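Local structure of type III secretion system effector HopBA1 (Pseudomonas syringae pv. aptata, 5T09) at residues C128-R132 and A133-V137; G35-D38 and T39-A43; R175-A179 and V180-K184. The protein acts as a bacterial virulence factor that is recognised by the Arabidopsis disease resistance protein RBA1, promoting RBA1 self-association and so triggering plant cell death. All coordinates share one frame; numbering follows the deposited sequence.

Contact 1: C128-R132 and A133-V137; sequences CSAHR and AGIYV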
loop_
_atom_site.group_PDB
_atom_site.type_symbol
_atom_site.label_atom_id
_atom_site.label_comp_id
_atom_site.label_asym_id
_atom_site.label_seq_id
_atom_site.Cartn_x
_atom_site.Cartn_y
_atom_site.Cartn_z
ATOM N N CYS A 128 3.080 -12.444 3.747
ATOM C CA CYS A 128 3.418 -13.468 4.728
ATOM C C CYS A 128 4.308 -12.906 5.830
ATOM O O CYS A 128 4.077 -13.169 7.014
ATOM C CB CYS A 128 4.097 -14.648 4.034
ATOM S SG CYS A 128 2.976 -15.644 3.023
ATOM N N SER A 129 5.324 -12.118 5.461
ATOM C CA SER A 129 6.235 -11.568 6.462
ATOM C C SER A 129 5.501 -10.642 7.421
ATOM O O SER A 129 5.815 -10.595 8.614
ATOM C CB SER A 129 7.385 -10.826 5.780
ATOM O OG SER A 129 8.026 -11.656 4.824
ATOM N N ALA A 130 4.520 -9.892 6.917
ATOM C CA ALA A 130 3.698 -9.069 7.797
ATOM C C ALA A 130 2.852 -9.944 8.713
ATOM O O ALA A 130 2.790 -9.714 9.927
ATOM C CB ALA A 130 2.807 -8.142 6.969
ATOM N N HIS A 131 2.203 -10.962 8.147
ATOM C CA HIS A 131 1.366 -11.852 8.944
ATOM C C HIS A 131 2.155 -12.481 10.085
ATOM O O HIS A 131 1.758 -12.392 11.253
ATOM C CB HIS A 131 0.761 -12.934 8.049
ATOM C CG HIS A 131 -0.114 -13.899 8.784
ATOM N ND1 HIS A 131 -1.364 -13.559 9.257
ATOM C CD2 HIS A 131 0.079 -15.194 9.128
ATOM C CE1 HIS A 131 -1.902 -14.603 9.862
ATOM N NE2 HIS A 131 -1.048 -15.608 9.797
ATOM N N ARG A 132 3.281 -13.126 9.769
ATOM C CA ARG A 132 4.034 -13.816 10.811
ATOM C C ARG A 132 4.734 -12.854 11.762
ATOM O O ARG A 132 5.222 -13.292 12.810
ATOM C CB ARG A 132 5.048 -14.786 10.188
ATOM C CG ARG A 132 6.085 -14.167 9.259
ATOM C CD ARG A 132 7.010 -15.240 8.675
ATOM N NE ARG A 132 6.286 -16.284 7.942
ATOM C CZ ARG A 132 6.256 -16.416 6.615
ATOM N NH1 ARG A 132 6.912 -15.575 5.824
ATOM N NH2 ARG A 132 5.561 -17.407 6.070
ATOM N N ALA A 133 4.784 -11.563 11.439
ATOM C CA ALA A 133 5.278 -10.557 12.371
ATOM C C ALA A 133 4.216 -10.096 13.360
ATOM O O ALA A 133 4.506 -9.237 14.202
ATOM C CB ALA A 133 5.817 -9.347 11.602
ATOM N N GLY A 134 3.003 -10.637 13.284
ATOM C CA GLY A 134 1.926 -10.232 14.161
ATOM C C GLY A 134 1.022 -9.152 13.612
ATOM O O GLY A 134 0.232 -8.584 14.376
ATOM N N ILE A 135 1.112 -8.847 12.319
ATOM C CA ILE A 135 0.290 -7.819 11.690
ATOM C C ILE A 135 -0.881 -8.494 10.990
ATOM O O ILE A 135 -0.692 -9.436 10.210
ATOM C CB ILE A 135 1.112 -6.976 10.698
ATOM C CG1 ILE A 135 2.241 -6.243 11.429
ATOM C CG2 ILE A 135 0.216 -5.974 9.969
ATOM C CD1 ILE A 135 3.220 -5.545 10.507
ATOM N N TYR A 136 -2.088 -8.007 11.261
ATOM C CA TYR A 136 -3.285 -8.494 10.583
ATOM C C TYR A 136 -3.321 -7.964 9.152
ATOM O O TYR A 136 -3.338 -6.747 8.933
ATOM C CB TYR A 136 -4.524 -8.059 11.365
ATOM C CG TYR A 136 -5.851 -8.366 10.704
ATOM C CD1 TYR A 136 -6.045 -9.539 9.985
ATOM C CD2 TYR A 136 -6.921 -7.486 10.822
ATOM C CE1 TYR A 136 -7.265 -9.816 9.387
ATOM C CE2 TYR A 136 -8.142 -7.757 10.233
ATOM C CZ TYR A 136 -8.308 -8.922 9.517
ATOM O OH TYR A 136 -9.522 -9.189 8.929
ATOM N N VAL A 137 -3.319 -8.875 8.179
ATOM C CA VAL A 137 -3.337 -8.528 6.762
ATOM C C VAL A 137 -4.744 -8.770 6.233
ATOM O O VAL A 137 -5.271 -9.882 6.346
ATOM C CB VAL A 137 -2.313 -9.350 5.963
ATOM C CG1 VAL A 137 -2.223 -8.841 4.533
ATOM C CG2 VAL A 137 -0.942 -9.326 6.632
#

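Contact 2: G35-D38 and T39-A43; sequences GPVD and TLVGA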
loop_
_atom_site.group_PDB
_atom_site.type_symbol
_atom_site.label_atom_id
_atom_site.label_comp_id
_atom_site.label_asym_id
_atom_site.label_seq_id
_atom_site.Cartn_x
_atom_site.Cartn_y
_atom_site.Cartn_z
ATOM N N GLY A 35 17.930 5.681 5.651
ATOM C CA GLY A 35 17.681 4.524 4.821
ATOM C C GLY A 35 16.229 4.359 4.417
ATOM O O GLY A 35 15.342 5.077 4.885
ATOM N N PRO A 36 15.957 3.401 3.521
ATOM C CA PRO A 36 14.566 3.141 3.123
ATOM C C PRO A 36 13.739 2.531 4.245
ATOM O O PRO A 36 12.602 2.952 4.484
ATOM C CB PRO A 36 14.711 2.168 1.942
ATOM C CG PRO A 36 16.131 2.300 1.494
ATOM C CD PRO A 36 16.909 2.610 2.727
ATOM N N VAL A 37 14.295 1.534 4.937
ATOM C CA VAL A 37 13.586 0.930 6.063
ATOM C C VAL A 37 13.384 1.960 7.168
ATOM O O VAL A 37 12.287 2.101 7.718
ATOM C CB VAL A 37 14.346 -0.307 6.577
ATOM C CG1 VAL A 37 13.652 -0.896 7.805
ATOM C CG2 VAL A 37 14.462 -1.359 5.483
ATOM N N ASP A 38 14.446 2.695 7.508
ATOM C CA ASP A 38 14.352 3.686 8.575
ATOM C C ASP A 38 13.295 4.738 8.263
ATOM O O ASP A 38 12.587 5.206 9.165
ATOM C CB ASP A 38 15.712 4.349 8.796
ATOM C CG ASP A 38 16.766 3.372 9.281
ATOM O OD1 ASP A 38 16.399 2.373 9.936
ATOM O OD2 ASP A 38 17.962 3.605 9.009
ATOM N N THR A 39 13.172 5.126 6.992
ATOM C CA THR A 39 12.189 6.139 6.623
ATOM C C THR A 39 10.768 5.605 6.755
ATOM O O THR A 39 9.888 6.292 7.287
ATOM C CB THR A 39 12.448 6.626 5.196
ATOM O OG1 THR A 39 13.723 7.280 5.135
ATOM C CG2 THR A 39 11.362 7.598 4.739
ATOM N N LEU A 40 10.522 4.383 6.278
ATOM C CA LEU A 40 9.174 3.826 6.337
ATOM C C LEU A 40 8.730 3.623 7.780
ATOM O O LEU A 40 7.607 3.980 8.153
ATOM C CB LEU A 40 9.118 2.510 5.563
ATOM C CG LEU A 40 7.784 1.763 5.600
ATOM C CD1 LEU A 40 6.635 2.657 5.150
ATOM C CD2 LEU A 40 7.860 0.514 4.736
ATOM N N VAL A 41 9.601 3.046 8.609
ATOM C CA VAL A 41 9.259 2.819 10.011
ATOM C C VAL A 41 9.048 4.148 10.726
ATOM O O VAL A 41 8.130 4.292 11.544
ATOM C CB VAL A 41 10.351 1.973 10.691
ATOM C CG1 VAL A 41 10.065 1.810 12.183
ATOM C CG2 VAL A 41 10.459 0.612 10.017
ATOM N N GLY A 42 9.893 5.137 10.436
ATOM C CA GLY A 42 9.731 6.438 11.061
ATOM C C GLY A 42 8.423 7.103 10.676
ATOM O O GLY A 42 7.794 7.781 11.494
ATOM N N ALA A 43 7.996 6.920 9.425
ATOM C CA ALA A 43 6.726 7.487 8.987
ATOM C C ALA A 43 5.555 6.816 9.693
ATOM O O ALA A 43 4.592 7.486 10.083
ATOM C CB ALA A 43 6.589 7.359 7.471
#

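Contact 3: R175-A179 and V180-K184; sequences REASA and VCANK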
loop_
_atom_site.group_PDB
_atom_site.type_symbol
_atom_site.label_atom_id
_atom_site.label_comp_id
_atom_site.label_asym_id
_atom_site.label_seq_id
_atom_site.Cartn_x
_atom_site.Cartn_y
_atom_site.Cartn_z
ATOM N N ARG A 175 -12.970 -0.926 8.621
ATOM C CA ARG A 175 -13.643 -2.040 9.278
ATOM C C ARG A 175 -12.638 -3.017 9.879
ATOM O O ARG A 175 -12.772 -3.435 11.034
ATOM C CB ARG A 175 -14.548 -2.758 8.274
ATOM C CG ARG A 175 -15.335 -3.929 8.860
ATOM C CD ARG A 175 -15.815 -4.867 7.762
ATOM N NE ARG A 175 -16.961 -4.329 7.031
ATOM C CZ ARG A 175 -18.226 -4.707 7.211
ATOM N NH1 ARG A 175 -18.539 -5.642 8.100
ATOM N NH2 ARG A 175 -19.188 -4.148 6.492
ATOM N N GLU A 176 -11.626 -3.402 9.101
ATOM C CA GLU A 176 -10.705 -4.437 9.554
ATOM C C GLU A 176 -9.711 -3.916 10.584
ATOM O O GLU A 176 -9.306 -4.668 11.477
ATOM C CB GLU A 176 -9.975 -5.044 8.352
ATOM C CG GLU A 176 -10.896 -5.793 7.392
ATOM C CD GLU A 176 -11.874 -6.706 8.116
ATOM O OE1 GLU A 176 -11.458 -7.385 9.080
ATOM O OE2 GLU A 176 -13.064 -6.722 7.737
ATOM N N ALA A 177 -9.308 -2.648 10.488
ATOM C CA ALA A 177 -8.489 -2.058 11.543
ATOM C C ALA A 177 -9.228 -2.089 12.876
ATOM O O ALA A 177 -8.667 -2.486 13.906
ATOM C CB ALA A 177 -8.104 -0.626 11.173
ATOM N N SER A 178 -10.499 -1.679 12.874
ATOM C CA SER A 178 -11.278 -1.686 14.106
ATOM C C SER A 178 -11.519 -3.102 14.611
ATOM O O SER A 178 -11.546 -3.328 15.826
ATOM C CB SER A 178 -12.612 -0.972 13.888
ATOM O OG SER A 178 -12.416 0.366 13.457
ATOM N N ALA A 179 -11.687 -4.065 13.701
ATOM C CA ALA A 179 -12.002 -5.430 14.104
ATOM C C ALA A 179 -10.900 -6.056 14.950
ATOM O O ALA A 179 -11.163 -7.027 15.668
ATOM C CB ALA A 179 -12.265 -6.291 12.869
ATOM N N VAL A 180 -9.676 -5.529 14.881
ATOM C CA VAL A 180 -8.567 -6.012 15.693
ATOM C C VAL A 180 -8.025 -4.931 16.618
ATOM O O VAL A 180 -6.957 -5.103 17.204
ATOM C CB VAL A 180 -7.440 -6.586 14.812
ATOM C CG1 VAL A 180 -7.955 -7.765 13.996
ATOM C CG2 VAL A 180 -6.859 -5.508 13.904
ATOM N N CYS A 181 -8.738 -3.814 16.756
ATOM C CA CYS A 181 -8.328 -2.733 17.649
ATOM C C CYS A 181 -6.903 -2.284 17.335
ATOM O O CYS A 181 -6.037 -2.206 18.209
ATOM C CB CYS A 181 -8.458 -3.159 19.112
ATOM S SG CYS A 181 -10.146 -3.526 19.628
ATOM N N ALA A 182 -6.666 -1.979 16.063
ATOM C CA ALA A 182 -5.327 -1.626 15.616
ATOM C C ALA A 182 -4.919 -0.260 16.155
ATOM O O ALA A 182 -5.690 0.705 16.093
ATOM C CB ALA A 182 -5.259 -1.627 14.090
ATOM N N ASN A 183 -3.705 -0.183 16.694
ATOM C CA ASN A 183 -3.120 1.114 17.012
ATOM C C ASN A 183 -2.882 1.914 15.735
ATOM O O ASN A 183 -3.490 2.970 15.522
ATOM C CB ASN A 183 -1.813 0.918 17.783
ATOM C CG ASN A 183 -1.406 2.148 18.564
ATOM O OD1 ASN A 183 -2.235 2.784 19.218
ATOM N ND2 ASN A 183 -0.124 2.494 18.502
ATOM N N LYS A 184 -2.014 1.410 14.863
ATOM C CA LYS A 184 -1.703 2.050 13.596
ATOM C C LYS A 184 -1.937 1.070 12.456
ATOM O O LYS A 184 -1.819 -0.147 12.630
ATOM C CB LYS A 184 -0.255 2.538 13.571
ATOM C CG LYS A 184 0.095 3.435 14.735
ATOM C CD LYS A 184 1.549 3.836 14.702
ATOM C CE LYS A 184 1.860 4.848 15.785
ATOM N NZ LYS A 184 3.292 5.224 15.765
#

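Contact 1: C128-R132 and A133-V137
Ala-130 and Ile-135 meet where helix 117-132 ends. The amide of Ile-135 donates to the carbonyl of Ala-130, N to O 3.0 Å, and the amide of Gly-134 donates to the carbonyl of His-131, N to O 3.0 Å. With Gly-134 at positive phi, these two bonds make a Schellman motif. Gly-134 has phi 94° and psi 13°, where a CB would jam against the carbonyl oxygen of Ala-133, which explains the residue type. The amide of Ala-133 makes weak bonds back to Ser-129 O and Ala-130 O.

A small residue at 130 lets the returning chain come close to the last turn. Ala-130 CB lies 4.3 Å from Ile-135 CB and 3.9 Å from Val-137 CG2. With CG1 of Val-137 anti to its backbone N (chi1 -172°), CG2 is the branch beside that nitrogen, and it touches both Ala-130 CB and the backbone N of His-131. A CA-H...O contact adds to this, His-131 CA to Ile-135 O 3.4 Å.

Leu-80 of strand 77-82 packs against Ala-130 and Ile-135, while Ala-133 touches Ala-69 of helix 60-74. Val-137 reaches Phe-93 and Leu-97 of helix 90-99 as the chain enters strand 136-141.

Contact 2: G35-D38 and T39-A43
The carbonyl oxygen of Gly-35 is gripped twice by Thr-39. The hydroxyl donates to it, OG1 to Gly-35 O 2.7 Å, and so does the backbone amide, Thr-39 N to Gly-35 O 3.0 Å. The two donors arrive from opposite faces of the carbonyl plane, the hydroxyl tilted 22° from it and the amide 37° out of it. Threonine suits the position because its hydroxyl can fold back along the helix: OG1 stands beside the backbone N and anti to the carbonyl carbon (chi1 -64°), facing the preceding turn.

Gly-35 is the N-cap residue, and Pro-36 opens the helix, where a proline's missing N-H costs no helical bond. The regular ladder then runs on: Leu-40 N to Pro-36 O, Val-41 N to Val-37 O and Gly-42 N to Asp-38 O. The middle bond is nearly straight.

Val-37 and Val-41 lie side by side one turn apart and point the same way, CG1 of Val-37 being 4.2 Å from CG2 of Val-41. That CG2 also rests 3.3 Å from the carbonyl oxygen of Val-37.

The two valines face helix 60-74, at Ser-68 and Lys-71 respectively. Leu-40 and Ala-43 lie on Ile-211 of strand 209-214, and Thr-39 packs on Ile-232 and Ile-234 of strand 232-235, so helix 36-46 lies on the sheet alongside helix 60-74.

Contact 3: R175-A179 and V180-K184
Cys-181 is a non-glycine residue in the left-handed region (phi 54°), and it stands at the C-prime position of the Schellman motif that closes helix 166-179. Glycine is common at this position because it adopts positive phi without strain; here a residue with a side chain takes on the turn.

Two backbone bonds define the motif. The amide of Ala-182 reaches back five residues to the carbonyl of Ala-177, N to O 3.0 Å, on a fairly straight path. The amide of Cys-181 bonds to the carbonyl of Ser-178, also N to O 3.0 Å, but stands well above that carbonyl plane, 71° out of it. A weak bond from Val-180 N to Ala-177 O, 3.4 Å, gives the Ala-177 oxygen a second donor.

The apolar part of the cap is a meeting of methyl groups: Ala-182 CB comes to 4.2 Å from Ala-177 CB and also sits 3.5 Å from Ala-177 O. Two alanines let the chain fold back tightly against the last turn. In Val-180, CG1 stands anti to the carbonyl carbon (chi1 -61°), which puts CG2 between backbone N and carbonyl carbon; CG2 lies against two carbonyls of the last turn, 3.5 Å from both Glu-176 O and Ala-177 O. The CG1 branch packs on the Tyr-136 ring of strand 136-141, and the alanines touch His-79 of strand 77-82. The carboxylate of Glu-176 is hydrogen-bonded through OE1 to Tyr-136 OH and through OE2 to His-87 NE2.

The capping chemistry is thus almost wholly main-chain: amides beyond the helix bond to the carbonyls of Ala-177 and Ser-178, alanine methyls and a valine pack against the turn, and the carboxylate of Glu-176 turns to partners elsewhere in the fold.

In the fold
Contacts 1 and 3 both end a helix with a Schellman motif and lead into parallel strands, 136-141 and 184-190, that flank strand 77-82, but the positive-phi residue is glycine in contact 1 and cysteine in contact 3. Contact 2 instead begins a helix, and there a side-chain hydroxyl doubles the first helical bond, at the carbonyl of the N-cap residue. Contact 1 is partly buried, with apolar groups enclosed by helices and a strand; contact 2 likewise has one side against the sheet, whereas contact 3 lies at the surface. Tyr-136 joins contacts 1 and 3. Contact 2 touches neither, although helix 60-74 packs against both it and contact 1.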